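Local coordinates for glycosyl hydrolase family 2, TIM barrel domain protein (PDB 6DXU) that is a glycoside hydrolase family 2 beta-glucuronidase from a human gut bacterium and so probably removes glucuronic acid from its conjugates, at residues R350-M355 with D376-L381; N361-G366 with L381-W386; C736-L741 with V750-I755; E744-L749 with R805-S810. All blocks are in the same frame, centred on the assembly; numbering follows the deposited sequence.

Interaction 1 (R350-M355 with D376-L381)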
loop_
_atom_site.group_PDB
_atom_site.type_symbol
_atom_site.label_atom_id
_atom_site.label_comp_id
_atom_site.label_asym_id
_atom_site.label_seq_id
_atom_site.Cartn_x
_atom_site.Cartn_y
_atom_site.Cartn_z
ATOM N N ARG D 350 6.713 -31.651 -35.702
ATOM C CA ARG D 350 5.876 -32.143 -36.795
ATOM C C ARG D 350 5.210 -30.992 -37.533
ATOM O O ARG D 350 5.187 -30.968 -38.773
ATOM C CB ARG D 350 4.826 -33.120 -36.260
ATOM C CG ARG D 350 3.814 -33.582 -37.307
ATOM C CD ARG D 350 2.954 -34.709 -36.779
ATOM N NE ARG D 350 1.980 -35.172 -37.767
ATOM C CZ ARG D 350 0.970 -35.994 -37.488
ATOM N NH1 ARG D 350 0.798 -36.436 -36.247
ATOM N NH2 ARG D 350 0.127 -36.365 -38.448
ATOM N N GLU D 351 4.680 -30.012 -36.786
ATOM C CA GLU D 351 4.003 -28.879 -37.411
ATOM C C GLU D 351 4.961 -28.066 -38.271
ATOM O O GLU D 351 4.622 -27.661 -39.392
ATOM C CB GLU D 351 3.361 -27.969 -36.349
ATOM C CG GLU D 351 2.483 -26.909 -36.998
ATOM C CD GLU D 351 1.746 -26.040 -36.003
ATOM O OE1 GLU D 351 1.344 -26.555 -34.936
ATOM O OE2 GLU D 351 1.569 -24.842 -36.296
ATOM N N MET D 352 6.142 -27.760 -37.736
ATOM C CA MET D 352 7.072 -26.928 -38.494
ATOM C C MET D 352 7.626 -27.685 -39.694
ATOM O O MET D 352 7.861 -27.088 -40.746
ATOM C CB MET D 352 8.201 -26.429 -37.591
ATOM C CG MET D 352 7.720 -25.536 -36.407
ATOM S SD MET D 352 6.684 -24.151 -36.933
ATOM C CE MET D 352 7.867 -23.258 -37.952
ATOM N N ARG D 353 7.832 -28.994 -39.555
ATOM C CA ARG D 353 8.221 -29.803 -40.708
ATOM C C ARG D 353 7.138 -29.794 -41.788
ATOM O O ARG D 353 7.449 -29.711 -42.984
ATOM C CB ARG D 353 8.533 -31.227 -40.247
ATOM C CG ARG D 353 8.733 -32.229 -41.395
ATOM C CD ARG D 353 10.194 -32.241 -41.800
ATOM N NE ARG D 353 10.412 -31.442 -42.998
ATOM C CZ ARG D 353 11.582 -30.919 -43.347
ATOM N NH1 ARG D 353 11.681 -30.215 -44.467
ATOM N NH2 ARG D 353 12.644 -31.083 -42.570
ATOM N N MET D 354 5.859 -29.888 -41.387
ATOM C CA MET D 354 4.756 -29.792 -42.344
ATOM C C MET D 354 4.766 -28.461 -43.088
ATOM O O MET D 354 4.486 -28.414 -44.294
ATOM C CB MET D 354 3.407 -29.954 -41.636
ATOM C CG MET D 354 2.952 -31.365 -41.336
ATOM S SD MET D 354 1.254 -31.294 -40.684
ATOM C CE MET D 354 0.329 -30.903 -42.154
ATOM N N MET D 355 5.032 -27.364 -42.375
ATOM C CA MET D 355 5.127 -26.059 -43.027
ATOM C C MET D 355 6.241 -26.032 -44.055
ATOM O O MET D 355 6.047 -25.576 -45.186
ATOM C CB MET D 355 5.395 -24.952 -41.998
ATOM C CG MET D 355 4.258 -24.601 -41.141
ATOM S SD MET D 355 4.766 -23.147 -40.202
ATOM C CE MET D 355 3.419 -23.166 -39.019
ATOM N N ASP D 376 13.995 -22.073 -32.720
ATOM C CA ASP D 376 15.081 -22.958 -33.115
ATOM C C ASP D 376 14.727 -23.719 -34.387
ATOM O O ASP D 376 15.590 -23.950 -35.245
ATOM C CB ASP D 376 15.417 -23.938 -31.988
ATOM C CG ASP D 376 16.244 -23.323 -30.867
ATOM O OD1 ASP D 376 16.890 -22.267 -31.047
ATOM O OD2 ASP D 376 16.280 -23.951 -29.790
ATOM N N LEU D 377 13.467 -24.142 -34.518
ATOM C CA LEU D 377 13.060 -24.862 -35.717
ATOM C C LEU D 377 13.086 -23.954 -36.941
ATOM O O LEU D 377 13.438 -24.402 -38.037
ATOM C CB LEU D 377 11.671 -25.479 -35.526
ATOM C CG LEU D 377 11.679 -26.745 -34.674
ATOM C CD1 LEU D 377 10.280 -27.071 -34.157
ATOM C CD2 LEU D 377 12.233 -27.897 -35.518
ATOM N N CYS D 378 12.730 -22.677 -36.777
ATOM C CA CYS D 378 12.822 -21.749 -37.905
ATOM C C CYS D 378 14.270 -21.548 -38.342
ATOM O O CYS D 378 14.556 -21.462 -39.547
ATOM C CB CYS D 378 12.176 -20.409 -37.557
ATOM S SG CYS D 378 10.352 -20.499 -37.372
ATOM N N ASP D 379 15.194 -21.444 -37.382
ATOM C CA ASP D 379 16.612 -21.372 -37.736
ATOM C C ASP D 379 17.047 -22.610 -38.510
ATOM O O ASP D 379 17.815 -22.516 -39.475
ATOM C CB ASP D 379 17.476 -21.260 -36.485
ATOM C CG ASP D 379 17.372 -19.912 -35.791
ATOM O OD1 ASP D 379 16.899 -18.915 -36.384
ATOM O OD2 ASP D 379 17.797 -19.865 -34.616
ATOM N N GLU D 380 16.616 -23.790 -38.053
ATOM C CA GLU D 380 17.104 -25.046 -38.613
ATOM C C GLU D 380 16.441 -25.380 -39.929
ATOM O O GLU D 380 17.057 -26.031 -40.779
ATOM C CB GLU D 380 16.855 -26.198 -37.647
ATOM C CG GLU D 380 17.710 -26.141 -36.410
ATOM C CD GLU D 380 17.297 -27.176 -35.387
ATOM O OE1 GLU D 380 16.524 -28.100 -35.751
ATOM O OE2 GLU D 380 17.745 -27.058 -34.222
ATOM N N LEU D 381 15.195 -24.970 -40.111
ATOM C CA LEU D 381 14.466 -25.328 -41.320
ATOM C C LEU D 381 14.540 -24.267 -42.407
ATOM O O LEU D 381 14.187 -24.560 -43.549
ATOM C CB LEU D 381 12.996 -25.599 -40.990
ATOM C CG LEU D 381 12.714 -26.845 -40.144
ATOM C CD1 LEU D 381 11.277 -26.804 -39.662
ATOM C CD2 LEU D 381 12.965 -28.116 -40.956
#

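Interaction 2 (N361-G366 with L381-W386)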
loop_
_atom_site.group_PDB
_atom_site.type_symbol
_atom_site.label_atom_id
_atom_site.label_comp_id
_atom_site.label_asym_id
_atom_site.label_seq_id
_atom_site.Cartn_x
_atom_site.Cartn_y
_atom_site.Cartn_z
ATOM N N ASN D 361 8.599 -20.130 -46.462
ATOM C CA ASN D 361 9.896 -19.560 -46.092
ATOM C C ASN D 361 9.769 -18.374 -45.139
ATOM O O ASN D 361 10.778 -17.706 -44.858
ATOM C CB ASN D 361 10.720 -19.160 -47.333
ATOM C CG ASN D 361 10.104 -18.000 -48.129
ATOM O OD1 ASN D 361 9.313 -17.212 -47.613
ATOM N ND2 ASN D 361 10.468 -17.908 -49.409
ATOM N N PHE D 362 8.568 -18.090 -44.638
ATOM C CA PHE D 362 8.346 -16.929 -43.786
ATOM C C PHE D 362 7.166 -17.221 -42.875
ATOM O O PHE D 362 6.181 -17.825 -43.306
ATOM C CB PHE D 362 8.073 -15.672 -44.623
ATOM C CG PHE D 362 7.662 -14.468 -43.817
ATOM C CD1 PHE D 362 8.508 -13.924 -42.861
ATOM C CD2 PHE D 362 6.430 -13.876 -44.031
ATOM C CE1 PHE D 362 8.108 -12.807 -42.117
ATOM C CE2 PHE D 362 6.021 -12.779 -43.306
ATOM C CZ PHE D 362 6.864 -12.237 -42.341
ATOM N N ILE D 363 7.252 -16.790 -41.619
ATOM C CA ILE D 363 6.135 -16.977 -40.705
ATOM C C ILE D 363 6.034 -15.766 -39.790
ATOM O O ILE D 363 7.046 -15.232 -39.318
ATOM C CB ILE D 363 6.261 -18.296 -39.899
ATOM C CG1 ILE D 363 4.967 -18.582 -39.116
ATOM C CG2 ILE D 363 7.484 -18.270 -38.971
ATOM C CD1 ILE D 363 4.918 -19.978 -38.485
ATOM N N ARG D 364 4.811 -15.324 -39.563
ATOM C CA ARG D 364 4.497 -14.390 -38.490
ATOM C C ARG D 364 3.886 -15.210 -37.363
ATOM O O ARG D 364 2.898 -15.917 -37.578
ATOM C CB ARG D 364 3.551 -13.301 -38.991
ATOM C CG ARG D 364 2.991 -12.350 -37.911
ATOM C CD ARG D 364 2.220 -11.217 -38.567
ATOM N NE ARG D 364 1.461 -10.419 -37.605
ATOM C CZ ARG D 364 0.140 -10.271 -37.604
ATOM N NH1 ARG D 364 -0.618 -10.880 -38.511
ATOM N NH2 ARG D 364 -0.427 -9.502 -36.680
ATOM N N LEU D 365 4.496 -15.152 -36.177
ATOM C CA LEU D 365 4.198 -16.119 -35.114
ATOM C C LEU D 365 2.951 -15.714 -34.320
ATOM O O LEU D 365 2.963 -15.580 -33.097
ATOM C CB LEU D 365 5.413 -16.290 -34.208
ATOM C CG LEU D 365 6.597 -16.973 -34.901
ATOM C CD1 LEU D 365 7.830 -17.015 -34.006
ATOM C CD2 LEU D 365 6.208 -18.395 -35.307
ATOM N N GLY D 366 1.841 -15.566 -35.046
ATOM C CA GLY D 366 0.619 -15.157 -34.388
ATOM C C GLY D 366 0.807 -13.784 -33.791
ATOM O O GLY D 366 1.492 -12.926 -34.358
ATOM N N LEU D 381 15.195 -24.970 -40.111
ATOM C CA LEU D 381 14.466 -25.328 -41.320
ATOM C C LEU D 381 14.540 -24.267 -42.407
ATOM O O LEU D 381 14.187 -24.560 -43.549
ATOM C CB LEU D 381 12.996 -25.599 -40.990
ATOM C CG LEU D 381 12.714 -26.845 -40.144
ATOM C CD1 LEU D 381 11.277 -26.804 -39.662
ATOM C CD2 LEU D 381 12.965 -28.116 -40.956
ATOM N N GLY D 382 14.938 -23.044 -42.075
ATOM C CA GLY D 382 15.028 -21.969 -43.046
ATOM C C GLY D 382 13.732 -21.203 -43.237
ATOM O O GLY D 382 13.235 -21.079 -44.361
ATOM N N ILE D 383 13.175 -20.672 -42.150
ATOM C CA ILE D 383 11.918 -19.930 -42.184
ATOM C C ILE D 383 12.167 -18.585 -41.514
ATOM O O ILE D 383 12.460 -18.541 -40.314
ATOM C CB ILE D 383 10.779 -20.681 -41.478
ATOM C CG1 ILE D 383 10.561 -22.049 -42.131
ATOM C CG2 ILE D 383 9.489 -19.833 -41.475
ATOM C CD1 ILE D 383 9.533 -22.920 -41.378
ATOM N N LEU D 384 12.078 -17.497 -42.283
ATOM C CA LEU D 384 12.221 -16.159 -41.720
ATOM C C LEU D 384 11.035 -15.841 -40.803
ATOM O O LEU D 384 9.943 -16.398 -40.949
ATOM C CB LEU D 384 12.323 -15.120 -42.835
ATOM C CG LEU D 384 13.581 -15.258 -43.704
ATOM C CD1 LEU D 384 13.402 -14.570 -45.056
ATOM C CD2 LEU D 384 14.785 -14.707 -42.959
ATOM N N VAL D 385 11.247 -14.921 -39.855
ATOM C CA VAL D 385 10.308 -14.736 -38.751
ATOM C C VAL D 385 9.973 -13.265 -38.518
ATOM O O VAL D 385 10.868 -12.412 -38.429
ATOM C CB VAL D 385 10.859 -15.360 -37.452
ATOM C CG1 VAL D 385 10.075 -14.887 -36.222
ATOM C CG2 VAL D 385 10.820 -16.874 -37.549
ATOM N N TRP D 386 8.672 -12.997 -38.378
ATOM C CA TRP D 386 8.107 -11.806 -37.753
ATOM C C TRP D 386 7.505 -12.251 -36.424
ATOM O O TRP D 386 6.673 -13.172 -36.390
ATOM C CB TRP D 386 7.065 -11.193 -38.694
ATOM C CG TRP D 386 6.055 -10.152 -38.209
ATOM C CD1 TRP D 386 5.535 -9.976 -36.939
ATOM C CD2 TRP D 386 5.395 -9.179 -39.039
ATOM N NE1 TRP D 386 4.617 -8.946 -36.941
ATOM C CE2 TRP D 386 4.510 -8.445 -38.212
ATOM C CE3 TRP D 386 5.472 -8.858 -40.394
ATOM C CZ2 TRP D 386 3.715 -7.415 -38.705
ATOM C CZ3 TRP D 386 4.688 -7.826 -40.876
ATOM C CH2 TRP D 386 3.816 -7.127 -40.043
#

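Interaction 3 (C736-L741 with V750-I755)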
loop_
_atom_site.group_PDB
_atom_site.type_symbol
_atom_site.label_atom_id
_atom_site.label_comp_id
_atom_site.label_asym_id
_atom_site.label_seq_id
_atom_site.Cartn_x
_atom_site.Cartn_y
_atom_site.Cartn_z
ATOM N N CYS D 736 -31.612 -39.016 -39.912
ATOM C CA CYS D 736 -30.197 -39.304 -39.735
ATOM C C CYS D 736 -29.988 -40.804 -39.815
ATOM O O CYS D 736 -30.594 -41.559 -39.049
ATOM C CB CYS D 736 -29.694 -38.782 -38.391
ATOM S SG CYS D 736 -29.624 -37.008 -38.314
ATOM N N GLN D 737 -29.146 -41.232 -40.738
ATOM C CA GLN D 737 -28.769 -42.628 -40.854
ATOM C C GLN D 737 -27.388 -42.784 -40.230
ATOM O O GLN D 737 -26.448 -42.079 -40.612
ATOM C CB GLN D 737 -28.829 -43.063 -42.319
ATOM C CG GLN D 737 -28.122 -44.334 -42.693
ATOM C CD GLN D 737 -28.208 -44.584 -44.200
ATOM O OE1 GLN D 737 -29.089 -44.044 -44.883
ATOM N NE2 GLN D 737 -27.304 -45.410 -44.721
ATOM N N VAL D 738 -27.285 -43.654 -39.230
ATOM C CA VAL D 738 -26.099 -43.766 -38.389
ATOM C C VAL D 738 -25.551 -45.168 -38.533
ATOM O O VAL D 738 -26.297 -46.145 -38.404
ATOM C CB VAL D 738 -26.415 -43.461 -36.912
ATOM C CG1 VAL D 738 -25.126 -43.414 -36.077
ATOM C CG2 VAL D 738 -27.187 -42.162 -36.799
ATOM N N SER D 739 -24.247 -45.274 -38.752
ATOM C CA SER D 739 -23.675 -46.582 -39.001
ATOM C C SER D 739 -22.259 -46.628 -38.455
ATOM O O SER D 739 -21.600 -45.600 -38.281
ATOM C CB SER D 739 -23.681 -46.901 -40.497
ATOM O OG SER D 739 -22.854 -45.989 -41.196
ATOM N N LEU D 740 -21.807 -47.843 -38.179
ATOM C CA LEU D 740 -20.420 -48.097 -37.822
ATOM C C LEU D 740 -19.605 -48.181 -39.109
ATOM O O LEU D 740 -19.790 -49.103 -39.911
ATOM C CB LEU D 740 -20.310 -49.377 -37.002
ATOM C CG LEU D 740 -18.873 -49.781 -36.676
ATOM C CD1 LEU D 740 -18.191 -48.681 -35.858
ATOM C CD2 LEU D 740 -18.827 -51.121 -35.947
ATOM N N LEU D 741 -18.716 -47.209 -39.322
ATOM C CA LEU D 741 -17.967 -47.154 -40.573
ATOM C C LEU D 741 -16.737 -48.050 -40.531
ATOM O O LEU D 741 -16.437 -48.736 -41.513
ATOM C CB LEU D 741 -17.580 -45.705 -40.884
ATOM C CG LEU D 741 -16.866 -45.398 -42.205
ATOM C CD1 LEU D 741 -17.644 -45.897 -43.409
ATOM C CD2 LEU D 741 -16.639 -43.906 -42.319
ATOM N N VAL D 750 -17.847 -43.688 -36.267
ATOM C CA VAL D 750 -19.281 -43.632 -36.520
ATOM C C VAL D 750 -19.552 -42.588 -37.587
ATOM O O VAL D 750 -18.940 -41.511 -37.590
ATOM C CB VAL D 750 -20.063 -43.323 -35.229
ATOM C CG1 VAL D 750 -21.510 -42.973 -35.541
ATOM C CG2 VAL D 750 -20.016 -44.520 -34.302
ATOM N N GLN D 751 -20.455 -42.911 -38.508
ATOM C CA GLN D 751 -20.832 -42.021 -39.595
ATOM C C GLN D 751 -22.321 -41.730 -39.517
ATOM O O GLN D 751 -23.135 -42.637 -39.291
ATOM C CB GLN D 751 -20.483 -42.633 -40.963
ATOM C CG GLN D 751 -21.009 -41.840 -42.159
ATOM C CD GLN D 751 -20.687 -42.504 -43.492
ATOM O OE1 GLN D 751 -19.695 -42.167 -44.147
ATOM N NE2 GLN D 751 -21.521 -43.457 -43.893
ATOM N N VAL D 752 -22.664 -40.463 -39.710
ATOM C CA VAL D 752 -24.042 -40.002 -39.829
ATOM C C VAL D 752 -24.233 -39.501 -41.248
ATOM O O VAL D 752 -23.385 -38.766 -41.768
ATOM C CB VAL D 752 -24.352 -38.884 -38.818
ATOM C CG1 VAL D 752 -25.762 -38.342 -39.029
ATOM C CG2 VAL D 752 -24.156 -39.383 -37.402
ATOM N N GLN D 753 -25.343 -39.888 -41.876
ATOM C CA GLN D 753 -25.699 -39.378 -43.195
ATOM C C GLN D 753 -27.117 -38.831 -43.141
ATOM O O GLN D 753 -28.062 -39.562 -42.820
ATOM C CB GLN D 753 -25.577 -40.468 -44.269
ATOM C CG GLN D 753 -26.017 -40.017 -45.654
ATOM C CD GLN D 753 -25.106 -38.953 -46.251
ATOM O OE1 GLN D 753 -23.920 -39.193 -46.450
ATOM N NE2 GLN D 753 -25.664 -37.785 -46.557
ATOM N N LEU D 754 -27.271 -37.557 -43.468
ATOM C CA LEU D 754 -28.598 -36.969 -43.577
ATOM C C LEU D 754 -29.235 -37.389 -44.902
ATOM O O LEU D 754 -28.610 -37.297 -45.963
ATOM C CB LEU D 754 -28.515 -35.448 -43.480
ATOM C CG LEU D 754 -28.084 -34.920 -42.114
ATOM C CD1 LEU D 754 -27.510 -33.509 -42.217
ATOM C CD2 LEU D 754 -29.279 -34.917 -41.176
ATOM N N ILE D 755 -30.482 -37.841 -44.839
ATOM C CA ILE D 755 -31.200 -38.331 -46.009
ATOM C C ILE D 755 -32.562 -37.661 -46.042
ATOM O O ILE D 755 -33.054 -37.162 -45.028
ATOM C CB ILE D 755 -31.361 -39.858 -45.983
ATOM C CG1 ILE D 755 -32.143 -40.275 -44.732
ATOM C CG2 ILE D 755 -30.000 -40.548 -46.068
ATOM C CD1 ILE D 755 -32.430 -41.761 -44.642
HETATM O O HOH W 1 -24.291 -43.866 -42.008
#

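Interaction 4 (E744-L749 with R805-S810)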
loop_
_atom_site.group_PDB
_atom_site.type_symbol
_atom_site.label_atom_id
_atom_site.label_comp_id
_atom_site.label_asym_id
_atom_site.label_seq_id
_atom_site.Cartn_x
_atom_site.Cartn_y
_atom_site.Cartn_z
ATOM N N GLU D 744 -10.734 -49.541 -35.174
ATOM C CA GLU D 744 -9.284 -49.651 -35.035
ATOM C C GLU D 744 -9.027 -49.908 -33.555
ATOM O O GLU D 744 -9.095 -48.980 -32.742
ATOM C CB GLU D 744 -8.585 -48.389 -35.524
ATOM N N GLY D 745 -8.758 -51.158 -33.204
ATOM C CA GLY D 745 -8.525 -51.482 -31.807
ATOM C C GLY D 745 -9.746 -51.179 -30.962
ATOM O O GLY D 745 -10.853 -51.665 -31.224
ATOM N N ASP D 746 -9.553 -50.360 -29.932
ATOM C CA ASP D 746 -10.636 -49.996 -29.028
ATOM C C ASP D 746 -11.477 -48.835 -29.550
ATOM O O ASP D 746 -12.411 -48.405 -28.867
ATOM C CB ASP D 746 -10.055 -49.652 -27.652
ATOM C CG ASP D 746 -11.122 -49.542 -26.564
ATOM O OD1 ASP D 746 -12.062 -50.369 -26.531
ATOM O OD2 ASP D 746 -11.015 -48.615 -25.740
ATOM N N THR D 747 -11.184 -48.309 -30.733
ATOM C CA THR D 747 -11.892 -47.144 -31.239
ATOM C C THR D 747 -12.821 -47.530 -32.384
ATOM O O THR D 747 -12.491 -48.379 -33.217
ATOM C CB THR D 747 -10.916 -46.056 -31.689
ATOM O OG1 THR D 747 -10.253 -46.480 -32.882
ATOM C CG2 THR D 747 -9.881 -45.811 -30.614
ATOM N N ALA D 748 -14.000 -46.927 -32.397
ATOM C CA ALA D 748 -14.976 -47.109 -33.457
ATOM C C ALA D 748 -15.192 -45.776 -34.153
ATOM O O ALA D 748 -15.213 -44.726 -33.505
ATOM C CB ALA D 748 -16.300 -47.641 -32.913
ATOM N N LEU D 749 -15.314 -45.809 -35.472
ATOM C CA LEU D 749 -15.616 -44.617 -36.258
ATOM C C LEU D 749 -17.071 -44.664 -36.701
ATOM O O LEU D 749 -17.477 -45.584 -37.419
ATOM C CB LEU D 749 -14.679 -44.493 -37.463
ATOM C CG LEU D 749 -14.955 -43.297 -38.379
ATOM C CD1 LEU D 749 -14.849 -41.953 -37.646
ATOM C CD2 LEU D 749 -14.005 -43.335 -39.574
ATOM N N ARG D 805 -14.177 -47.053 -27.081
ATOM C CA ARG D 805 -15.168 -47.973 -26.534
ATOM C C ARG D 805 -14.854 -48.409 -25.106
ATOM O O ARG D 805 -15.760 -48.873 -24.407
ATOM C CB ARG D 805 -15.307 -49.195 -27.453
ATOM C CG ARG D 805 -16.095 -48.899 -28.716
ATOM C CD ARG D 805 -16.315 -50.140 -29.583
ATOM N NE ARG D 805 -15.062 -50.619 -30.165
ATOM C CZ ARG D 805 -14.970 -51.285 -31.313
ATOM N NH1 ARG D 805 -16.062 -51.558 -32.020
ATOM N NH2 ARG D 805 -13.781 -51.668 -31.760
ATOM N N ASN D 806 -13.605 -48.260 -24.658
ATOM C CA ASN D 806 -13.180 -48.689 -23.324
ATOM C C ASN D 806 -13.479 -50.163 -23.078
ATOM O O ASN D 806 -13.790 -50.562 -21.950
ATOM C CB ASN D 806 -13.804 -47.827 -22.224
ATOM C CG ASN D 806 -13.198 -46.446 -22.165
ATOM O OD1 ASN D 806 -11.988 -46.291 -22.299
ATOM N ND2 ASN D 806 -14.032 -45.432 -21.951
ATOM N N GLU D 807 -13.389 -50.969 -24.138
ATOM C CA GLU D 807 -13.583 -52.414 -24.086
ATOM C C GLU D 807 -14.963 -52.795 -23.574
ATOM O O GLU D 807 -15.154 -53.904 -23.063
ATOM C CB GLU D 807 -12.499 -53.090 -23.236
ATOM C CG GLU D 807 -11.075 -52.812 -23.698
ATOM C CD GLU D 807 -10.027 -53.479 -22.821
ATOM O OE1 GLU D 807 -10.332 -53.823 -21.659
ATOM O OE2 GLU D 807 -8.895 -53.680 -23.306
ATOM N N GLY D 808 -15.938 -51.898 -23.710
ATOM C CA GLY D 808 -17.270 -52.145 -23.190
ATOM C C GLY D 808 -18.355 -51.853 -24.199
ATOM O O GLY D 808 -18.080 -51.798 -25.403
ATOM N N ASN D 809 -19.576 -51.620 -23.722
ATOM C CA ASN D 809 -20.738 -51.446 -24.584
ATOM C C ASN D 809 -21.330 -50.055 -24.393
ATOM O O ASN D 809 -21.385 -49.547 -23.272
ATOM C CB ASN D 809 -21.794 -52.519 -24.290
ATOM C CG ASN D 809 -21.280 -53.932 -24.571
ATOM O OD1 ASN D 809 -20.441 -54.139 -25.453
ATOM N ND2 ASN D 809 -21.783 -54.908 -23.820
ATOM N N SER D 810 -21.802 -49.448 -25.483
ATOM C CA SER D 810 -22.353 -48.102 -25.400
ATOM C C SER D 810 -23.505 -47.963 -26.379
ATOM O O SER D 810 -23.673 -48.772 -27.299
ATOM C CB SER D 810 -21.295 -47.029 -25.712
ATOM O OG SER D 810 -20.116 -47.238 -24.961
#

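Interaction 1 (R350-M355 with D376-L381)
M352 and L377, their CA atoms 6.9 Å apart, mark where two helical segments, 350-355 and 376-381, come together with axes 10.4 Å apart at closest approach and crossing at -35°. M352 contributes the largest share of the interface, closely followed by L381, and a flexible, unbranched thioether suits its place among three partners on the other helix. Its CB meets L381 CD1 at 3.7 Å. One atom further out, CG lies 3.7 Å from L377 CD1, the two side chains running obliquely across each other. Bends at chi2 and chi3 then swing CE to 3.8 Å from C378 SG, a small, polarisable neighbour on the side of the helix that also touches I363. L381 divides its two methyls between different surroundings: CD1 also rests 3.6 Å from M352 O, whereas CD2 lies over one face of the R353 guanidinium, 3.4 Å from NH2. R353 turns back to offer that face through bends at chi2 and chi3, while its NH1 makes a salt bridge to D357 within its own helix. Cut back to an alanine, L381 would probably open a gap beside M352 CB and leave the R353 guanidinium without its methyl cover. These helices precede and follow strand 362-364 and belong to the outer helical layer of the TIM barrel. Methionine, leucine and cysteine meet here through apolar contacts, which implies that dispersion and exclusion of water probably dominate, with the R353 charge kept at the margin.

Interaction 2 (N361-G366 with L381-W386)
A beta-alpha-beta crossover of the TIM barrel sets F362-R364 parallel to L384-W386, with helix 372-381 bridging them. The backbone bonds alternate as parallel strands require: N361 O and I363 O accept from L384 N and W386 N, while I363 N and L365 N donate to L384 O and W386 O. The shortest of the four, I363 N to L384 O, is 2.8 Å. I363 and V385 face the helices, where branched aliphatics fill the layer; I363 CG2 lies 3.6 Å from I383 CG2, and C378 packs on all three. G382, at positive phi just past the helix, turns the chain in where a side chain would strike the preceding carbonyl. On the opposite face stand F362, L384, R364 and W386. F362 brings CZ to 3.8 Å from W386 CB. R364 and W386 run side by side, and the arginine ends among E514, E388, H331 and N429. Replacing W386 by an alanine would probably leave the aliphatic part of R364 without its flat support and E388 without the indole N-H. The R364 chain, extended from CG to NE, makes a CH-pi contact over the indole face, its CD 3.6 Å from the centroid of the W386 five-membered ring and 10° off the normal.

Interaction 3 (C736-L741 with V750-I755)
Three glutamine amides are the flat groups here, and none stacks on another. Q737 meets I755 through its oxygen, OE1 lying 3.8 Å from CG2 as the two side chains cross at about a right angle. Q751 places OE1 4.0 Å from L741 CD2, and its NE2 makes a weak bond of 3.4 Å to a water. Q753 works at its edge: the bend at chi2 (67°) brings NE2 back to its own strand, where it donates in the amide plane to L754 O, 3.0 Å away and almost straight at 178°. The water also sits 2.7 Å from S739 OG and donates to Q737 O; the short S739 hydroxyl and the longer Q751 amide both reach it. S739 does so because chi1 of 64° sets OG between the backbone N and the carbonyl carbon. Beneath, paired backbone bonds join Q737 with Q753 (Q737 N to Q753 O 2.9 Å, with Q753 N returning a bond to Q737 O) and S739 with Q751. The other face is apolar, built of valines, L754 and C736: C736 SG touches L754 CD2 at 3.6 Å, V738 CG1 meets V750 CG1 at 3.7 Å, and V738 and V752 lie side by side. V738, V750, V752 and L754 continue onto strands 822-826 and 768-775 of the second sheet. Such alternation, one face largely polar and the other apolar, is that of an antiparallel beta hairpin at the edge of a beta sandwich, here in the C-terminal domain.

Interaction 4 (E744-L749 with R805-S810)
D746 grips the turn at 805-808 with both its backbone and its carboxylate. Its O takes R805 N at 2.9 Å, nearly straight; OD1 accepts from E807 N at 2.8 Å on its syn side, and OD2 accepts a weaker bond from N806 N, also 2.8 Å. A first torsion of -168°, with CG anti to the backbone N, carries the short carboxylate out to these two successive amides, and K804 adds a salt bridge to OD2. R805 returns a bond of its own: NH2 donates to G745 O at 3.0 Å with that oxygen lying in the guanidinium plane, while NH1 pairs with E743. Two tight turns thus meet. E744 to T747 is the type II' turn of the hairpin between strands 735-744 and 747-755, where G745 tolerates the positive phi; R805 to G808 is a type I' turn, with N806 and E807 both at positive phi, a conformation asparagine adopts readily. Within the hairpin turn, E744 O accepts from both T747 N and T747 OG1, the latter at 2.8 Å on a lone pair. Further out the contact becomes packing. R805 CB lies 3.3 Å from D746 O, and A748, with only a methyl to place there, sets CB over one face of the guanidinium, toward its rim and 4.0 Å from NH1.

In the fold
Interactions 1 and 2 are successive layers of the TIM barrel, their centres 9 Å apart. They share L381, and C378 O probably accepts a hydrogen bond from I383 N at 3.0 Å where helix 372-381 gives way to the strand. Interactions 3 and 4 follow one hairpin in the C-terminal domain; their centres are 17 Å apart, and L741 N and L749 O, 2.8 Å apart, probably join them by a hydrogen bond. The two pairs do not touch: interactions 1 and 4 stay about 15 Å apart at their nearest atoms. The L754 side chain of interaction 3 lies about 12 Å from a bound bicine, probably the one whose pocket joins R523 to K766 and Q793, since L754 packs on S765 and A794.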